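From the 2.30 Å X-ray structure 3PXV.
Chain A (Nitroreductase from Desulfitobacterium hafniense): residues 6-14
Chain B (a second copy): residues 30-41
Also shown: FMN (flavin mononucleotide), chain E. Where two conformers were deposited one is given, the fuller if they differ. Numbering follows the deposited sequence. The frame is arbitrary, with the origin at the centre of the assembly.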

ATOM      1  N   THR A   6      -4.154  12.901 -11.084  1.00 47.52           N
ATOM      2  CA  THR A   6      -3.756  11.826 -10.165  1.00 46.04           C
ATOM      3  C   THR A   6      -2.544  12.258  -9.347  1.00 44.66           C
ATOM      4  O   THR A   6      -2.489  12.025  -8.142  1.00 44.58           O
ATOM      5  CB  THR A   6      -3.480  10.520 -10.906  1.00 46.48           C
ATOM      6  OG1 THR A   6      -4.681  10.112 -11.556  1.00 45.36           O
ATOM      7  CG2 THR A   6      -3.007   9.424  -9.955  1.00 37.53           C
ATOM      8  N   LEU A   7      -1.600  12.936  -9.988  1.00 45.01           N
ATOM      9  CA  LEU A   7      -0.451  13.387  -9.260  1.00 45.17           C
ATOM     10  C   LEU A   7      -0.853  14.452  -8.234  1.00 44.68           C
ATOM     11  O   LEU A   7      -0.269  14.477  -7.156  1.00 45.27           O
ATOM     12  CB  LEU A   7       0.661  13.858 -10.198  1.00 46.97           C
ATOM     13  CG  LEU A   7       1.314  12.805 -11.104  1.00 44.75           C
ATOM     14  CD1 LEU A   7       2.194  13.510 -12.145  1.00 37.35           C
ATOM     15  CD2 LEU A   7       2.083  11.768 -10.304  1.00 43.37           C
ATOM     16  N   LYS A   8      -1.854  15.287  -8.531  1.00 44.25           N
ATOM     17  CA  LYS A   8      -2.280  16.312  -7.571  1.00 47.28           C
ATOM     18  C   LYS A   8      -2.985  15.664  -6.386  1.00 45.49           C
ATOM     19  O   LYS A   8      -2.820  16.112  -5.276  1.00 48.74           O
ATOM     20  CB  LYS A   8      -3.167  17.433  -8.190  1.00 48.43           C
ATOM     21  N   VAL A   9      -3.773  14.624  -6.623  1.00 44.32           N
ATOM     22  CA  VAL A   9      -4.468  13.935  -5.546  1.00 42.58           C
ATOM     23  C   VAL A   9      -3.433  13.325  -4.597  1.00 42.65           C
ATOM     24  O   VAL A   9      -3.535  13.482  -3.410  1.00 42.51           O
ATOM     25  CB  VAL A   9      -5.496  12.872  -6.079  1.00 41.46           C
ATOM     26  CG1 VAL A   9      -5.905  11.899  -4.995  1.00 38.05           C
ATOM     27  CG2 VAL A   9      -6.727  13.540  -6.702  1.00 38.74           C
ATOM     28  N   ILE A  10      -2.415  12.667  -5.144  1.00 42.76           N
ATOM     29  CA  ILE A  10      -1.383  12.027  -4.347  1.00 40.11           C
ATOM     30  C   ILE A  10      -0.691  13.067  -3.459  1.00 42.16           C
ATOM     31  O   ILE A  10      -0.459  12.811  -2.269  1.00 41.29           O
ATOM     32  CB  ILE A  10      -0.367  11.292  -5.277  1.00 40.58           C
ATOM     33  CG1 ILE A  10      -1.037  10.084  -5.960  1.00 41.99           C
ATOM     34  CG2 ILE A  10       0.900  10.861  -4.525  1.00 34.95           C
ATOM     35  CD1 ILE A  10      -0.225   9.473  -7.170  1.00 30.08           C
ATOM     36  N   ALA A  11      -0.406  14.251  -4.027  1.00 43.40           N
ATOM     37  CA  ALA A  11       0.272  15.345  -3.308  1.00 45.76           C
ATOM     38  C   ALA A  11      -0.597  16.087  -2.272  1.00 47.06           C
ATOM     39  O   ALA A  11      -0.062  16.608  -1.265  1.00 46.82           O
ATOM     40  CB  ALA A  11       0.892  16.387  -4.306  1.00 42.58           C
ATOM     41  N   GLU A  12      -1.903  16.166  -2.523  1.00 46.27           N
ATOM     42  CA  GLU A  12      -2.793  16.903  -1.629  1.00 48.41           C
ATOM     43  C   GLU A  12      -3.488  15.998  -0.567  1.00 43.55           C
ATOM     44  O   GLU A  12      -4.021  16.479   0.414  1.00 40.89           O
ATOM     45  CB  GLU A  12      -3.787  17.760  -2.451  1.00 49.41           C
ATOM     46  CG  GLU A  12      -4.982  17.005  -3.043  1.00 58.88           C
ATOM     47  CD  GLU A  12      -5.821  17.838  -4.042  1.00 72.44           C
ATOM     48  OE1 GLU A  12      -5.466  19.033  -4.306  1.00 71.42           O
ATOM     49  OE2 GLU A  12      -6.837  17.274  -4.554  1.00 72.63           O
ATOM     50  N   ARG A  13      -3.478  14.690  -0.760  1.00 42.41           N
ATOM     51  CA  ARG A  13      -4.068  13.811   0.250  1.00 42.15           C
ATOM     52  C   ARG A  13      -3.365  14.111   1.596  1.00 43.03           C
ATOM     53  O   ARG A  13      -2.150  14.296   1.635  1.00 43.42           O
ATOM     54  CB  ARG A  13      -3.880  12.334  -0.122  1.00 39.99           C
ATOM     55  CG  ARG A  13      -4.367  11.301   0.941  1.00 38.65           C
ATOM     56  CD  ARG A  13      -3.381  10.138   1.054  1.00 39.35           C
ATOM     57  NE  ARG A  13      -2.028  10.697   1.244  1.00 39.60           N
ATOM     58  CZ  ARG A  13      -1.546  11.151   2.399  1.00 37.53           C
ATOM     59  NH1 ARG A  13      -2.269  11.100   3.503  1.00 39.34           N
ATOM     60  NH2 ARG A  13      -0.322  11.655   2.455  1.00 43.47           N
ATOM     61  N   TYR A  14      -4.138  14.163   2.680  1.00 43.18           N
ATOM     62  CA  TYR A  14      -3.612  14.399   4.015  1.00 42.66           C
ATOM     63  C   TYR A  14      -4.412  13.541   4.985  1.00 42.40           C
ATOM     64  O   TYR A  14      -5.416  12.932   4.608  1.00 44.15           O
ATOM     65  CB  TYR A  14      -3.746  15.879   4.393  1.00 43.78           C
ATOM     66  CG  TYR A  14      -5.185  16.310   4.537  1.00 44.74           C
ATOM     67  CD1 TYR A  14      -5.964  16.640   3.412  1.00 44.83           C
ATOM     68  CD2 TYR A  14      -5.782  16.374   5.797  1.00 42.72           C
ATOM     69  CE1 TYR A  14      -7.307  17.033   3.555  1.00 47.65           C
ATOM     70  CE2 TYR A  14      -7.114  16.770   5.952  1.00 45.15           C
ATOM     71  CZ  TYR A  14      -7.868  17.099   4.836  1.00 45.83           C
ATOM     72  OH  TYR A  14      -9.178  17.436   5.020  1.00 44.17           O
TER
ATOM     73  N   GLN B  30      11.201  11.243 -12.292  1.00 51.12           N
ATOM     74  CA  GLN B  30      11.205  12.177 -11.169  1.00 52.57           C
ATOM     75  C   GLN B  30       9.794  12.414 -10.631  1.00 49.07           C
ATOM     76  O   GLN B  30       9.606  12.419  -9.422  1.00 46.14           O
ATOM     77  CB  GLN B  30      11.863  13.510 -11.574  1.00 54.30           C
ATOM     78  CG  GLN B  30      11.982  14.535 -10.468  1.00 67.50           C
ATOM     79  CD  GLN B  30      12.743  14.028  -9.237  1.00 78.58           C
ATOM     80  OE1 GLN B  30      13.612  13.148  -9.331  1.00 76.76           O
ATOM     81  NE2 GLN B  30      12.423  14.605  -8.071  1.00 79.68           N
ATOM     82  N   ALA B  31       8.819  12.601 -11.526  1.00 47.27           N
ATOM     83  CA  ALA B  31       7.421  12.815 -11.122  1.00 46.93           C
ATOM     84  C   ALA B  31       6.923  11.629 -10.323  1.00 45.85           C
ATOM     85  O   ALA B  31       6.224  11.803  -9.322  1.00 44.60           O
ATOM     86  CB  ALA B  31       6.524  13.028 -12.335  1.00 47.28           C
ATOM     87  N   ILE B  32       7.306  10.428 -10.765  1.00 44.55           N
ATOM     88  CA  ILE B  32       6.928   9.191 -10.102  1.00 42.96           C
ATOM     89  C   ILE B  32       7.601   9.041  -8.726  1.00 42.72           C
ATOM     90  O   ILE B  32       6.954   8.622  -7.750  1.00 41.85           O
ATOM     91  CB  ILE B  32       7.294   7.985 -10.975  1.00 43.01           C
ATOM     92  CG1 ILE B  32       6.429   7.975 -12.247  1.00 45.57           C
ATOM     93  CG2 ILE B  32       7.154   6.676 -10.170  1.00 40.26           C
ATOM     94  CD1 ILE B  32       6.927   6.981 -13.333  1.00 46.69           C
ATOM     95  N   ALA B  33       8.880   9.378  -8.621  1.00 40.26           N
ATOM     96  CA  ALA B  33       9.540   9.235  -7.322  1.00 42.99           C
ATOM     97  C   ALA B  33       9.065  10.339  -6.357  1.00 44.75           C
ATOM     98  O   ALA B  33       9.055  10.128  -5.162  1.00 45.40           O
ATOM     99  CB  ALA B  33      11.047   9.242  -7.463  1.00 42.19           C
ATOM    100  N   GLU B  34       8.659  11.500  -6.879  1.00 44.66           N
ATOM    101  CA  GLU B  34       8.168  12.592  -6.028  0.50 45.68           C
ATOM    102  C   GLU B  34       6.832  12.143  -5.482  1.00 45.32           C
ATOM    103  O   GLU B  34       6.505  12.397  -4.349  1.00 46.32           O
ATOM    104  CB  GLU B  34       8.032  13.911  -6.811  0.50 45.81           C
ATOM    105  CG  GLU B  34       7.166  15.051  -6.171  0.50 50.58           C
ATOM    106  CD  GLU B  34       7.736  15.690  -4.886  0.50 47.10           C
ATOM    107  OE1 GLU B  34       8.884  15.414  -4.506  0.50 48.89           O
ATOM    108  OE2 GLU B  34       7.021  16.494  -4.257  0.50 46.36           O
ATOM    109  N   ALA B  35       6.058  11.432  -6.302  1.00 45.80           N
ATOM    110  CA  ALA B  35       4.758  10.936  -5.884  1.00 42.19           C
ATOM    111  C   ALA B  35       4.946   9.898  -4.775  1.00 40.95           C
ATOM    112  O   ALA B  35       4.234   9.910  -3.773  1.00 40.19           O
ATOM    113  CB  ALA B  35       4.008  10.346  -7.075  1.00 40.16           C
ATOM    114  N   ALA B  36       5.937   9.031  -4.930  1.00 40.39           N
ATOM    115  CA  ALA B  36       6.193   7.990  -3.936  1.00 41.29           C
ATOM    116  C   ALA B  36       6.460   8.570  -2.538  1.00 41.23           C
ATOM    117  O   ALA B  36       5.878   8.135  -1.551  1.00 41.18           O
ATOM    118  CB  ALA B  36       7.360   7.096  -4.392  1.00 41.05           C
ATOM    119  N   ILE B  37       7.294   9.598  -2.461  1.00 42.96           N
ATOM    120  CA  ILE B  37       7.631  10.177  -1.168  1.00 42.79           C
ATOM    121  C   ILE B  37       6.456  10.937  -0.543  1.00 41.83           C
ATOM    122  O   ILE B  37       6.522  11.347   0.611  1.00 42.58           O
ATOM    123  CB  ILE B  37       8.949  11.019  -1.212  1.00 44.51           C
ATOM    124  CG1 ILE B  37       8.862  12.238  -2.134  1.00 44.43           C
ATOM    125  CG2 ILE B  37      10.128  10.130  -1.653  1.00 37.77           C
ATOM    126  CD1 ILE B  37       9.944  13.284  -1.816  1.00 38.66           C
ATOM    127  N   GLN B  38       5.376  11.105  -1.298  1.00 41.56           N
ATOM    128  CA  GLN B  38       4.163  11.745  -0.774  1.00 42.54           C
ATOM    129  C   GLN B  38       3.234  10.688  -0.149  1.00 42.10           C
ATOM    130  O   GLN B  38       2.141  11.003   0.354  1.00 40.23           O
ATOM    131  CB  GLN B  38       3.447  12.551  -1.873  1.00 42.35           C
ATOM    132  CG  GLN B  38       4.245  13.764  -2.369  1.00 44.11           C
ATOM    133  CD  GLN B  38       3.788  14.331  -3.718  1.00 45.93           C
ATOM    134  OE1 GLN B  38       3.166  13.648  -4.538  1.00 36.80           O
ATOM    135  NE2 GLN B  38       4.149  15.591  -3.965  1.00 45.01           N
ATOM    136  N   ALA B  39       3.686   9.436  -0.169  1.00 40.60           N
ATOM    137  CA  ALA B  39       2.936   8.348   0.439  1.00 41.48           C
ATOM    138  C   ALA B  39       2.861   8.538   1.956  1.00 40.67           C
ATOM    139  O   ALA B  39       3.825   8.962   2.581  1.00 43.94           O
ATOM    140  CB  ALA B  39       3.600   6.990   0.111  1.00 38.45           C
ATOM    141  N   PRO B  40       1.710   8.240   2.551  1.00 40.24           N
ATOM    142  CA  PRO B  40       1.665   8.315   3.996  1.00 41.24           C
ATOM    143  C   PRO B  40       2.303   7.074   4.619  1.00 40.49           C
ATOM    144  O   PRO B  40       2.380   6.026   3.983  1.00 38.88           O
ATOM    145  CB  PRO B  40       0.168   8.342   4.308  1.00 40.98           C
ATOM    146  CG  PRO B  40      -0.470   7.652   3.157  1.00 40.02           C
ATOM    147  CD  PRO B  40       0.388   7.953   1.961  1.00 40.67           C
ATOM    148  N   SER B  41       2.745   7.218   5.857  1.00 40.46           N
ATOM    149  CA  SER B  41       3.332   6.123   6.586  1.00 42.94           C
ATOM    150  C   SER B  41       2.977   6.236   8.066  1.00 43.78           C
ATOM    151  O   SER B  41       2.900   7.358   8.605  1.00 45.38           O
ATOM    152  CB  SER B  41       4.849   6.154   6.398  1.00 42.84           C
ATOM    153  OG  SER B  41       5.409   7.274   7.042  1.00 44.87           O
TER
HETATM  154  N1  FMN E 200      -3.003   8.409  12.321  1.00 42.75           N
HETATM  155  C2  FMN E 200      -3.840   8.411  13.432  1.00 47.99           C
HETATM  156  O2  FMN E 200      -4.226   9.490  13.915  1.00 44.40           O
HETATM  157  N3  FMN E 200      -4.240   7.201  13.985  1.00 48.26           N
HETATM  158  C4  FMN E 200      -3.784   6.007  13.424  1.00 50.93           C
HETATM  159  O4  FMN E 200      -4.159   4.946  13.943  1.00 47.87           O
HETATM  160  C4A FMN E 200      -2.923   6.021  12.289  1.00 44.10           C
HETATM  161  N5  FMN E 200      -2.453   4.859  11.694  1.00 42.68           N
HETATM  162  C5A FMN E 200      -1.837   4.901  10.443  1.00 44.52           C
HETATM  163  C6  FMN E 200      -1.596   3.714   9.741  1.00 44.97           C
HETATM  164  C7  FMN E 200      -0.987   3.710   8.482  1.00 40.86           C
HETATM  165  C7M FMN E 200      -0.743   2.429   7.743  1.00 38.23           C
HETATM  166  C8  FMN E 200      -0.616   4.918   7.939  1.00 44.77           C
HETATM  167  C8M FMN E 200       0.029   4.965   6.603  1.00 39.60           C
HETATM  168  C9  FMN E 200      -0.851   6.114   8.633  1.00 50.99           C
HETATM  169  C9A FMN E 200      -1.462   6.130   9.886  1.00 44.08           C
HETATM  170  N10 FMN E 200      -1.703   7.318  10.624  1.00 49.76           N
HETATM  171  C10 FMN E 200      -2.538   7.254  11.745  1.00 41.31           C
HETATM  172  C1' FMN E 200      -1.471   8.672  10.035  1.00 42.75           C
HETATM  173  C2' FMN E 200      -0.005   9.063   9.912  1.00 48.09           C
HETATM  174  O2' FMN E 200       0.380   9.761  11.072  1.00 45.50           O
HETATM  175  C3' FMN E 200       0.197   9.984   8.687  1.00 45.60           C
HETATM  176  O3' FMN E 200       0.075   9.272   7.457  1.00 44.07           O
HETATM  177  C4' FMN E 200       1.560  10.660   8.730  1.00 45.06           C
HETATM  178  O4' FMN E 200       1.628  11.493   9.874  1.00 50.20           O
HETATM  179  C5' FMN E 200       1.853  11.443   7.442  1.00 42.52           C
HETATM  180  O5' FMN E 200       0.996  12.552   7.385  1.00 41.15           O
HETATM  181  P   FMN E 200       0.022  12.767   6.181  1.00 42.51           P
HETATM  182  O1P FMN E 200      -0.900  13.862   6.674  1.00 48.24           O
HETATM  183  O2P FMN E 200      -0.852  11.561   5.950  1.00 38.08           O
HETATM  184  O3P FMN E 200       0.843  13.182   4.973  1.00 46.91           O
HETATM  185  O   HOH W   1       2.481  13.866  -7.117  1.00 39.84           O
HETATM  186  O   HOH W   2      -0.191  10.532  -1.017  1.00 36.57           O

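Two copies of the nitroreductase meet where helix 6-12 of chain A runs beside helix 30-36 of chain B, their N-to-C directions 30° apart and their axes 9.9 Å apart at closest approach. The contact buries 373 Å², counting both sides. Chain B offers a shallow surface here: its alanines stop at CB, and the larger side chains of chain A reach into the room this leaves. The CA-to-CB bond of Leu7(A) points sideways to chain B, but the end of the side chain comes nearer (chi1 m, chi2 t), so that CD1 lies 4.4 Å from CB of Ala31(B) and CD2 lies 4.0 Å from CB of Ala35(B); the leucine fork thus touches two alanines one helical turn apart. One turn further along chain A, the CA-to-CB bond of Ile10(A) points toward chain B. Its CG2 sits 4.1 Å from CB of Ala35(B) and 3.5 Å from the Ala35(B) backbone O, so the small methyl of Ala35(B) is packed against both aliphatic side chains.

Gln38(B) is the bump on the other side. Within the type I turn from Ala36(B) to Ala39(B), it extends toward chain A (chi1 m, chi2 t) and has the largest covered area of any residue here, 76 Å². Its amide lies over the chain A helix: NE2 is 3.4 Å from CB of Ala11(A), and OE1 is 3.6 Å from CG2 of Ile10(A). Ala11(A), with only a methyl, leaves space for this amide. A gap remains between Leu7(A) O and Gln38(B) OE1, 4.4 Å apart, and water 1 fills it, donating to Leu7(A) O at 2.8 Å and to Gln38(B) OE1 at 2.7 Å; two acceptors are thereby joined that could not bond directly.

Arg13(A), the first residue to leave helical phi/psi, closes the contact at the C-terminal end of the chain A helix. Its NH2 makes a weak hydrogen bond to Gln38(B) O (3.3 Å, 151°), which approaches the guanidinium edge near its plane, while the ring of Pro40(B) covers one face, with CD 3.7 Å from NE. Water 2 occupies the pocket between the chains: it accepts from Arg13(A) NE at 2.9 Å and donates to Ile10(A) O at 2.6 Å and Gln38(B) O at 2.7 Å. The same guanidinium also grips the FMN phosphate, NH1 bonding to O2P at 2.9 Å and NH2 to O3P at 3.2 Å. Pro40(B) CB also lies 3.3 Å from O3' of the FMN ribityl chain, so arginine, proline and cofactor pack as one cluster.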